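Local coordinates for protein Endonuclease/exonuclease/phosphatase (Leptotrichia buccalis C-1013-b, PDB 3TEB) that probably acts as a metal-dependent hydrolase of the endonuclease/exonuclease/phosphatase family, cleaving phosphoester bonds with the aid of magnesium, at residues E21-Y35 against V244-D256. Numbering follows the deposited sequence.
Sequences EKIDILARTIAEKQY and VIFNNKNKEIVSD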
ATOM      1  N   GLU A  21       4.390 -20.305   0.376  1.00 35.11           N
ATOM      2  CA  GLU A  21       5.018 -20.149  -0.921  1.00 35.98           C
ATOM      3  C   GLU A  21       4.800 -18.733  -1.444  1.00 34.59           C
ATOM      4  O   GLU A  21       5.699 -18.129  -1.999  1.00 34.68           O
ATOM      5  CB  GLU A  21       4.499 -21.171  -1.921  1.00 37.18           C
ATOM      6  CG  GLU A  21       5.540 -21.485  -2.986  1.00 43.78           C
ATOM      7  CD  GLU A  21       4.967 -22.089  -4.290  1.00 51.59           C
ATOM      8  OE1 GLU A  21       4.067 -22.986  -4.222  1.00 53.87           O
ATOM      9  OE2 GLU A  21       5.458 -21.668  -5.389  1.00 55.17           O
ATOM     10  N   LYS A  22       3.602 -18.205  -1.244  1.00 33.32           N
ATOM     11  CA  LYS A  22       3.265 -16.868  -1.709  1.00 32.09           C
ATOM     12  C   LYS A  22       4.104 -15.790  -1.013  1.00 31.29           C
ATOM     13  O   LYS A  22       4.639 -14.887  -1.679  1.00 31.13           O
ATOM     14  CB  LYS A  22       1.768 -16.614  -1.556  1.00 31.83           C
ATOM     15  CG  LYS A  22       0.951 -17.250  -2.653  1.00 32.24           C
ATOM     16  CD  LYS A  22      -0.520 -17.253  -2.330  1.00 32.61           C
ATOM     17  CE  LYS A  22      -1.319 -17.744  -3.528  1.00 33.80           C
ATOM     18  NZ  LYS A  22      -2.745 -18.087  -3.212  1.00 34.50           N
ATOM     19  N   ILE A  23       4.232 -15.891   0.315  1.00 30.48           N
ATOM     20  CA  ILE A  23       5.202 -15.073   1.054  1.00 29.93           C
ATOM     21  C   ILE A  23       6.585 -15.213   0.416  1.00 30.58           C
ATOM     22  O   ILE A  23       7.228 -14.219   0.113  1.00 30.52           O
ATOM     23  CB  ILE A  23       5.279 -15.447   2.548  1.00 29.58           C
ATOM     24  CG1 ILE A  23       4.041 -14.952   3.276  1.00 28.91           C
ATOM     25  CG2 ILE A  23       6.514 -14.848   3.195  1.00 29.00           C
ATOM     26  CD1 ILE A  23       3.853 -15.581   4.639  1.00 28.87           C
ATOM     27  N   ASP A  24       7.021 -16.443   0.180  1.00 31.33           N
ATOM     28  CA  ASP A  24       8.333 -16.659  -0.382  1.00 32.51           C
ATOM     29  C   ASP A  24       8.526 -15.976  -1.741  1.00 32.75           C
ATOM     30  O   ASP A  24       9.562 -15.356  -1.967  1.00 32.95           O
ATOM     31  CB  ASP A  24       8.636 -18.141  -0.476  1.00 33.22           C
ATOM     32  CG  ASP A  24      10.122 -18.423  -0.449  1.00 35.33           C
ATOM     33  OD1 ASP A  24      10.751 -18.130   0.604  1.00 36.55           O
ATOM     34  OD2 ASP A  24      10.648 -18.942  -1.472  1.00 36.89           O
ATOM     35  N   ILE A  25       7.535 -16.092  -2.629  1.00 32.68           N
ATOM     36  CA  ILE A  25       7.530 -15.391  -3.917  1.00 32.71           C
ATOM     37  C   ILE A  25       7.724 -13.889  -3.695  1.00 32.28           C
ATOM     38  O   ILE A  25       8.559 -13.249  -4.329  1.00 32.57           O
ATOM     39  CB  ILE A  25       6.175 -15.513  -4.657  1.00 32.74           C
ATOM     40  CG1 ILE A  25       5.645 -16.958  -4.735  1.00 33.44           C
ATOM     41  CG2 ILE A  25       6.244 -14.794  -6.001  1.00 33.06           C
ATOM     42  CD1 ILE A  25       6.080 -17.735  -5.911  1.00 35.30           C
ATOM     43  N   LEU A  26       6.924 -13.324  -2.802  1.00 31.58           N
ATOM     44  CA  LEU A  26       6.979 -11.897  -2.531  1.00 31.01           C
ATOM     45  C   LEU A  26       8.359 -11.501  -2.050  1.00 31.35           C
ATOM     46  O   LEU A  26       8.955 -10.590  -2.603  1.00 31.46           O
ATOM     47  CB  LEU A  26       5.926 -11.526  -1.493  1.00 30.58           C
ATOM     48  CG  LEU A  26       5.717 -10.089  -1.032  1.00 29.97           C
ATOM     49  CD1 LEU A  26       5.626  -9.095  -2.193  1.00 29.29           C
ATOM     50  CD2 LEU A  26       4.440 -10.094  -0.198  1.00 30.05           C
ATOM     51  N   ALA A  27       8.865 -12.205  -1.039  1.00 31.84           N
ATOM     52  CA  ALA A  27      10.194 -11.959  -0.487  1.00 32.87           C
ATOM     53  C   ALA A  27      11.292 -12.023  -1.545  1.00 34.34           C
ATOM     54  O   ALA A  27      12.006 -11.042  -1.727  1.00 34.75           O
ATOM     55  CB  ALA A  27      10.487 -12.901   0.653  1.00 32.67           C
ATOM     56  N   ARG A  28      11.404 -13.151  -2.250  1.00 35.89           N
ATOM     57  CA  ARG A  28      12.349 -13.320  -3.369  1.00 37.88           C
ATOM     58  C   ARG A  28      12.355 -12.169  -4.378  1.00 37.98           C
ATOM     59  O   ARG A  28      13.408 -11.793  -4.902  1.00 38.17           O
ATOM     60  CB  ARG A  28      12.035 -14.599  -4.142  1.00 38.55           C
ATOM     61  CG  ARG A  28      12.495 -15.875  -3.490  1.00 41.96           C
ATOM     62  CD  ARG A  28      12.140 -17.083  -4.365  1.00 47.02           C
ATOM     63  NE  ARG A  28      12.697 -18.323  -3.827  1.00 50.95           N
ATOM     64  CZ  ARG A  28      13.971 -18.692  -3.958  1.00 53.64           C
ATOM     65  NH1 ARG A  28      14.832 -17.918  -4.610  1.00 54.97           N
ATOM     66  NH2 ARG A  28      14.388 -19.833  -3.430  1.00 54.83           N
ATOM     67  N   THR A  29      11.166 -11.648  -4.665  1.00 37.80           N
ATOM     68  CA  THR A  29      10.990 -10.591  -5.641  1.00 38.12           C
ATOM     69  C   THR A  29      11.571  -9.312  -5.089  1.00 38.48           C
ATOM     70  O   THR A  29      12.457  -8.730  -5.699  1.00 39.36           O
ATOM     71  CB  THR A  29       9.505 -10.359  -5.976  1.00 37.78           C
ATOM     72  OG1 THR A  29       8.877 -11.605  -6.308  1.00 38.03           O
ATOM     73  CG2 THR A  29       9.362  -9.380  -7.144  1.00 37.43           C
ATOM     74  N   ILE A  30      11.076  -8.874  -3.936  1.00 38.39           N
ATOM     75  CA  ILE A  30      11.605  -7.695  -3.266  1.00 38.58           C
ATOM     76  C   ILE A  30      13.133  -7.772  -3.235  1.00 40.29           C
ATOM     77  O   ILE A  30      13.812  -6.783  -3.517  1.00 40.68           O
ATOM     78  CB  ILE A  30      11.015  -7.551  -1.853  1.00 37.90           C
ATOM     79  CG1 ILE A  30       9.496  -7.320  -1.949  1.00 37.08           C
ATOM     80  CG2 ILE A  30      11.712  -6.431  -1.086  1.00 37.23           C
ATOM     81  CD1 ILE A  30       8.754  -7.238  -0.613  1.00 36.07           C
ATOM     82  N   ALA A  31      13.662  -8.960  -2.948  1.00 41.89           N
ATOM     83  CA  ALA A  31      15.099  -9.192  -2.908  1.00 44.01           C
ATOM     84  C   ALA A  31      15.826  -8.874  -4.218  1.00 45.91           C
ATOM     85  O   ALA A  31      16.863  -8.220  -4.199  1.00 46.28           O
ATOM     86  CB  ALA A  31      15.389 -10.604  -2.466  1.00 43.96           C
ATOM     87  N   GLU A  32      15.286  -9.334  -5.345  1.00 47.86           N
ATOM     88  CA  GLU A  32      15.905  -9.097  -6.657  1.00 50.32           C
ATOM     89  C   GLU A  32      15.814  -7.631  -7.022  1.00 49.84           C
ATOM     90  O   GLU A  32      16.790  -7.038  -7.477  1.00 50.55           O
ATOM     91  CB  GLU A  32      15.213  -9.881  -7.771  1.00 51.44           C
ATOM     92  CG  GLU A  32      15.231 -11.413  -7.661  1.00 57.10           C
ATOM     93  CD  GLU A  32      14.360 -12.085  -8.757  1.00 63.24           C
ATOM     94  OE1 GLU A  32      13.676 -11.343  -9.513  1.00 65.94           O
ATOM     95  OE2 GLU A  32      14.356 -13.343  -8.867  1.00 65.12           O
ATOM     96  N   LYS A  33      14.634  -7.053  -6.808  1.00 48.70           N
ATOM     97  CA  LYS A  33      14.298  -5.729  -7.323  1.00 47.89           C
ATOM     98  C   LYS A  33      14.837  -4.591  -6.469  1.00 47.04           C
ATOM     99  O   LYS A  33      15.069  -3.477  -6.968  1.00 47.14           O
ATOM    100  CB  LYS A  33      12.788  -5.611  -7.542  1.00 47.53           C
ATOM    101  CG  LYS A  33      12.322  -6.531  -8.655  1.00 49.16           C
ATOM    102  CD  LYS A  33      11.346  -5.869  -9.605  1.00 51.68           C
ATOM    103  CE  LYS A  33      11.485  -6.451 -11.016  1.00 54.51           C
ATOM    104  NZ  LYS A  33      10.204  -6.321 -11.785  1.00 56.12           N
ATOM    105  N   GLN A  34      15.053  -4.890  -5.190  1.00 45.90           N
ATOM    106  CA  GLN A  34      15.644  -3.945  -4.245  1.00 44.87           C
ATOM    107  C   GLN A  34      14.806  -2.690  -4.088  1.00 43.40           C
ATOM    108  O   GLN A  34      15.346  -1.605  -3.990  1.00 43.50           O
ATOM    109  CB  GLN A  34      17.079  -3.579  -4.666  1.00 45.45           C
ATOM    110  CG  GLN A  34      18.089  -4.686  -4.433  1.00 46.29           C
ATOM    111  CD  GLN A  34      18.269  -4.989  -2.960  1.00 46.14           C
ATOM    112  OE1 GLN A  34      18.531  -4.090  -2.157  1.00 46.11           O
ATOM    113  NE2 GLN A  34      18.120  -6.255  -2.593  1.00 45.78           N
ATOM    114  N   TYR A  35      13.488  -2.840  -4.054  1.00 41.84           N
ATOM    115  CA  TYR A  35      12.597  -1.690  -3.943  1.00 40.73           C
ATOM    116  C   TYR A  35      13.001  -0.737  -2.815  1.00 40.46           C
ATOM    117  O   TYR A  35      13.454  -1.168  -1.755  1.00 40.54           O
ATOM    118  CB  TYR A  35      11.153  -2.146  -3.730  1.00 40.15           C
ATOM    119  CG  TYR A  35      10.561  -2.923  -4.881  1.00 39.39           C
ATOM    120  CD1 TYR A  35      10.268  -2.298  -6.094  1.00 39.34           C
ATOM    121  CD2 TYR A  35      10.273  -4.280  -4.753  1.00 38.80           C
ATOM    122  CE1 TYR A  35       9.718  -3.008  -7.156  1.00 39.40           C
ATOM    123  CE2 TYR A  35       9.717  -4.997  -5.799  1.00 39.06           C
ATOM    124  CZ  TYR A  35       9.444  -4.355  -6.999  1.00 39.58           C
ATOM    125  OH  TYR A  35       8.899  -5.059  -8.049  1.00 40.38           O
ATOM    126  N   VAL A 244       2.085  -3.696 -13.665  1.00 44.00           N
ATOM    127  CA  VAL A 244       1.445  -4.572 -12.702  1.00 41.65           C
ATOM    128  C   VAL A 244       2.391  -5.744 -12.464  1.00 40.96           C
ATOM    129  O   VAL A 244       3.150  -6.120 -13.356  1.00 41.24           O
ATOM    130  CB  VAL A 244       0.060  -5.040 -13.190  1.00 41.45           C
ATOM    131  CG1 VAL A 244      -0.578  -6.001 -12.193  1.00 40.45           C
ATOM    132  CG2 VAL A 244      -0.846  -3.837 -13.403  1.00 41.20           C
ATOM    133  N   ILE A 245       2.365  -6.287 -11.253  1.00 39.22           N
ATOM    134  CA  ILE A 245       3.222  -7.401 -10.874  1.00 38.59           C
ATOM    135  C   ILE A 245       2.430  -8.412 -10.018  1.00 38.00           C
ATOM    136  O   ILE A 245       1.402  -8.057  -9.398  1.00 37.53           O
ATOM    137  CB  ILE A 245       4.529  -6.903 -10.187  1.00 38.56           C
ATOM    138  CG1 ILE A 245       5.475  -8.060  -9.891  1.00 38.30           C
ATOM    139  CG2 ILE A 245       4.225  -6.109  -8.933  1.00 37.33           C
ATOM    140  CD1 ILE A 245       6.879  -7.628  -9.599  1.00 38.70           C
ATOM    141  N   PHE A 246       2.905  -9.661 -10.008  1.00 38.35           N
ATOM    142  CA  PHE A 246       2.265 -10.794  -9.312  1.00 37.87           C
ATOM    143  C   PHE A 246       0.907 -11.120  -9.902  1.00 38.70           C
ATOM    144  O   PHE A 246      -0.088 -11.193  -9.184  1.00 38.36           O
ATOM    145  CB  PHE A 246       2.158 -10.564  -7.797  1.00 36.45           C
ATOM    146  CG  PHE A 246       3.451 -10.178  -7.153  1.00 35.24           C
ATOM    147  CD1 PHE A 246       4.584 -10.964  -7.314  1.00 34.60           C
ATOM    148  CD2 PHE A 246       3.540  -9.027  -6.386  1.00 33.32           C
ATOM    149  CE1 PHE A 246       5.788 -10.604  -6.722  1.00 34.62           C
ATOM    150  CE2 PHE A 246       4.738  -8.658  -5.787  1.00 33.24           C
ATOM    151  CZ  PHE A 246       5.865  -9.446  -5.951  1.00 33.91           C
ATOM    152  N   ASN A 247       0.883 -11.322 -11.214  1.00 41.12           N
ATOM    153  CA  ASN A 247      -0.350 -11.549 -11.948  1.00 42.66           C
ATOM    154  C   ASN A 247      -0.223 -12.749 -12.889  1.00 44.62           C
ATOM    155  O   ASN A 247      -0.892 -12.814 -13.922  1.00 44.94           O
ATOM    156  CB  ASN A 247      -0.690 -10.294 -12.743  1.00 43.05           C
ATOM    157  CG  ASN A 247       0.363  -9.962 -13.790  1.00 44.06           C
ATOM    158  OD1 ASN A 247       1.450 -10.537 -13.808  1.00 44.69           O
ATOM    159  ND2 ASN A 247       0.040  -9.031 -14.672  1.00 44.81           N
ATOM    160  N   ASN A 248       0.651 -13.683 -12.513  1.00 50.03           N
ATOM    161  CA  ASN A 248       1.073 -14.833 -13.339  1.00 53.20           C
ATOM    162  C   ASN A 248       1.658 -14.512 -14.716  1.00 55.21           C
ATOM    163  O   ASN A 248       1.967 -15.434 -15.480  1.00 56.73           O
ATOM    164  CB  ASN A 248      -0.002 -15.926 -13.425  1.00 54.07           C
ATOM    165  CG  ASN A 248      -0.184 -16.670 -12.108  1.00 54.76           C
ATOM    166  OD1 ASN A 248       0.758 -16.827 -11.321  1.00 54.87           O
ATOM    167  ND2 ASN A 248      -1.403 -17.133 -11.862  1.00 56.11           N
ATOM    168  N   LYS A 249       1.805 -13.219 -15.015  1.00 55.27           N
ATOM    169  CA  LYS A 249       2.486 -12.754 -16.224  1.00 56.93           C
ATOM    170  C   LYS A 249       3.846 -12.184 -15.842  1.00 55.73           C
ATOM    171  O   LYS A 249       4.874 -12.781 -16.139  1.00 57.02           O
ATOM    172  CB  LYS A 249       1.640 -11.729 -16.984  1.00 57.56           C
ATOM    173  CG  LYS A 249       0.699 -12.359 -18.006  1.00 61.80           C
ATOM    174  CD  LYS A 249      -0.421 -11.417 -18.434  1.00 66.18           C
ATOM    175  CE  LYS A 249      -1.586 -11.473 -17.450  1.00 66.93           C
ATOM    176  NZ  LYS A 249      -2.458 -10.269 -17.542  1.00 67.83           N
ATOM    177  N   ASN A 250       3.844 -11.036 -15.170  1.00 52.75           N
ATOM    178  CA  ASN A 250       5.040 -10.515 -14.523  1.00 50.50           C
ATOM    179  C   ASN A 250       5.050 -11.021 -13.070  1.00 48.68           C
ATOM    180  O   ASN A 250       4.504 -10.373 -12.169  1.00 47.28           O
ATOM    181  CB  ASN A 250       5.053  -8.981 -14.626  1.00 49.59           C
ATOM    182  CG  ASN A 250       6.202  -8.327 -13.856  1.00 47.97           C
ATOM    183  OD1 ASN A 250       7.333  -8.804 -13.859  1.00 47.80           O
ATOM    184  ND2 ASN A 250       5.904  -7.210 -13.207  1.00 45.89           N
ATOM    185  N   LYS A 251       5.630 -12.211 -12.870  1.00 48.62           N
ATOM    186  CA  LYS A 251       5.710 -12.874 -11.548  1.00 47.12           C
ATOM    187  C   LYS A 251       4.421 -13.565 -11.074  1.00 45.95           C
ATOM    188  O   LYS A 251       3.316 -13.119 -11.390  1.00 45.22           O
ATOM    189  CB  LYS A 251       6.208 -11.899 -10.475  1.00 46.02           C
ATOM    190  CG  LYS A 251       7.624 -12.134 -10.008  1.00 47.11           C
ATOM    191  CD  LYS A 251       8.652 -11.573 -10.959  1.00 48.62           C
ATOM    192  CE  LYS A 251      10.032 -12.008 -10.514  1.00 50.31           C
ATOM    193  NZ  LYS A 251      10.999 -11.869 -11.619  1.00 52.04           N
ATOM    194  N   GLU A 252       4.582 -14.638 -10.298  1.00 45.58           N
ATOM    195  CA  GLU A 252       3.453 -15.433  -9.771  1.00 45.08           C
ATOM    196  C   GLU A 252       2.496 -14.707  -8.797  1.00 41.68           C
ATOM    197  O   GLU A 252       2.901 -13.771  -8.124  1.00 41.12           O
ATOM    198  CB  GLU A 252       3.986 -16.704  -9.111  1.00 46.89           C
ATOM    199  CG  GLU A 252       4.611 -17.676 -10.091  1.00 53.32           C
ATOM    200  CD  GLU A 252       5.548 -18.675  -9.418  1.00 59.85           C
ATOM    201  OE1 GLU A 252       6.698 -18.296  -9.076  1.00 61.28           O
ATOM    202  OE2 GLU A 252       5.136 -19.844  -9.247  1.00 62.77           O
ATOM    203  N   ILE A 253       1.240 -15.157  -8.724  1.00 39.62           N
ATOM    204  CA  ILE A 253       0.202 -14.539  -7.875  1.00 36.64           C
ATOM    205  C   ILE A 253       0.481 -14.733  -6.369  1.00 35.12           C
ATOM    206  O   ILE A 253       0.782 -15.839  -5.944  1.00 35.86           O
ATOM    207  CB  ILE A 253      -1.219 -15.062  -8.270  1.00 36.76           C
ATOM    208  CG1 ILE A 253      -1.745 -14.303  -9.490  1.00 37.21           C
ATOM    209  CG2 ILE A 253      -2.219 -14.915  -7.138  1.00 35.85           C
ATOM    210  CD1 ILE A 253      -3.125 -14.769  -9.991  1.00 37.47           C
ATOM    211  N   VAL A 254       0.388 -13.670  -5.567  1.00 32.91           N
ATOM    212  CA  VAL A 254       0.634 -13.780  -4.113  1.00 31.68           C
ATOM    213  C   VAL A 254      -0.526 -13.309  -3.241  1.00 31.30           C
ATOM    214  O   VAL A 254      -0.474 -13.412  -2.016  1.00 31.04           O
ATOM    215  CB  VAL A 254       1.908 -13.032  -3.657  1.00 31.20           C
ATOM    216  CG1 VAL A 254       3.119 -13.532  -4.416  1.00 31.67           C
ATOM    217  CG2 VAL A 254       1.741 -11.521  -3.804  1.00 29.91           C
ATOM    218  N   SER A 255      -1.569 -12.795  -3.876  1.00 31.78           N
ATOM    219  CA  SER A 255      -2.723 -12.296  -3.159  1.00 32.47           C
ATOM    220  C   SER A 255      -3.997 -12.420  -3.998  1.00 33.63           C
ATOM    221  O   SER A 255      -4.003 -13.086  -5.032  1.00 34.01           O
ATOM    222  CB  SER A 255      -2.469 -10.846  -2.797  1.00 32.13           C
ATOM    223  OG  SER A 255      -3.551 -10.325  -2.062  1.00 33.07           O
ATOM    224  N   ASP A 256      -5.080 -11.796  -3.541  1.00 34.69           N
ATOM    225  CA  ASP A 256      -6.291 -11.680  -4.354  1.00 36.12           C
ATOM    226  C   ASP A 256      -6.325 -10.367  -5.149  1.00 36.12           C
ATOM    227  O   ASP A 256      -7.269 -10.114  -5.900  1.00 37.03           O
ATOM    228  CB  ASP A 256      -7.574 -11.909  -3.528  1.00 36.97           C
ATOM    229  CG  ASP A 256      -7.804 -10.856  -2.444  1.00 38.34           C
ATOM    230  OD1 ASP A 256      -6.948  -9.959  -2.217  1.00 39.79           O
ATOM    231  OD2 ASP A 256      -8.872 -10.932  -1.797  1.00 40.45           O
TER
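T29 sets its CB at the edge of the F246 ring, in the ring plane, with CG2 3.7 Å from CZ. Its hydroxyl, OG1, lies beside the backbone N (chi1 -51°) and is tied to I25 O one helical turn back, 2.6 Å away. L26 CD1 meets the same ring at CE2 (3.7 Å), while I245 CG1 of the neighbouring residue lies over the centre of one ring face. Nearer the start of the helix, V254 CG1 packs 3.6 Å from I25 CB, and the aliphatic chain of K22 runs extended past I253 O, carrying NZ to a salt bridge with E16 OE1 and a hydrogen bond to E17 O. A glycine in place of T29 would probably leave a gap at the CE1-CZ edge of F246, letting the ring shift, and lose the hydroxyl bond to I25 O. The solvent side is looser: K251 NZ and E32 OE1 form a weak, 3.4 Å salt bridge, and E21 OE2 and E252 OE2 stand 4.3 Å apart, a likely mild repulsion. Helix 19-33 thus packs against the loop leaving strand 239-245, over one sheet of the DNase I-like sandwich; that loop leads to D256 of this protein's magnesium site, probably the family's active-site end.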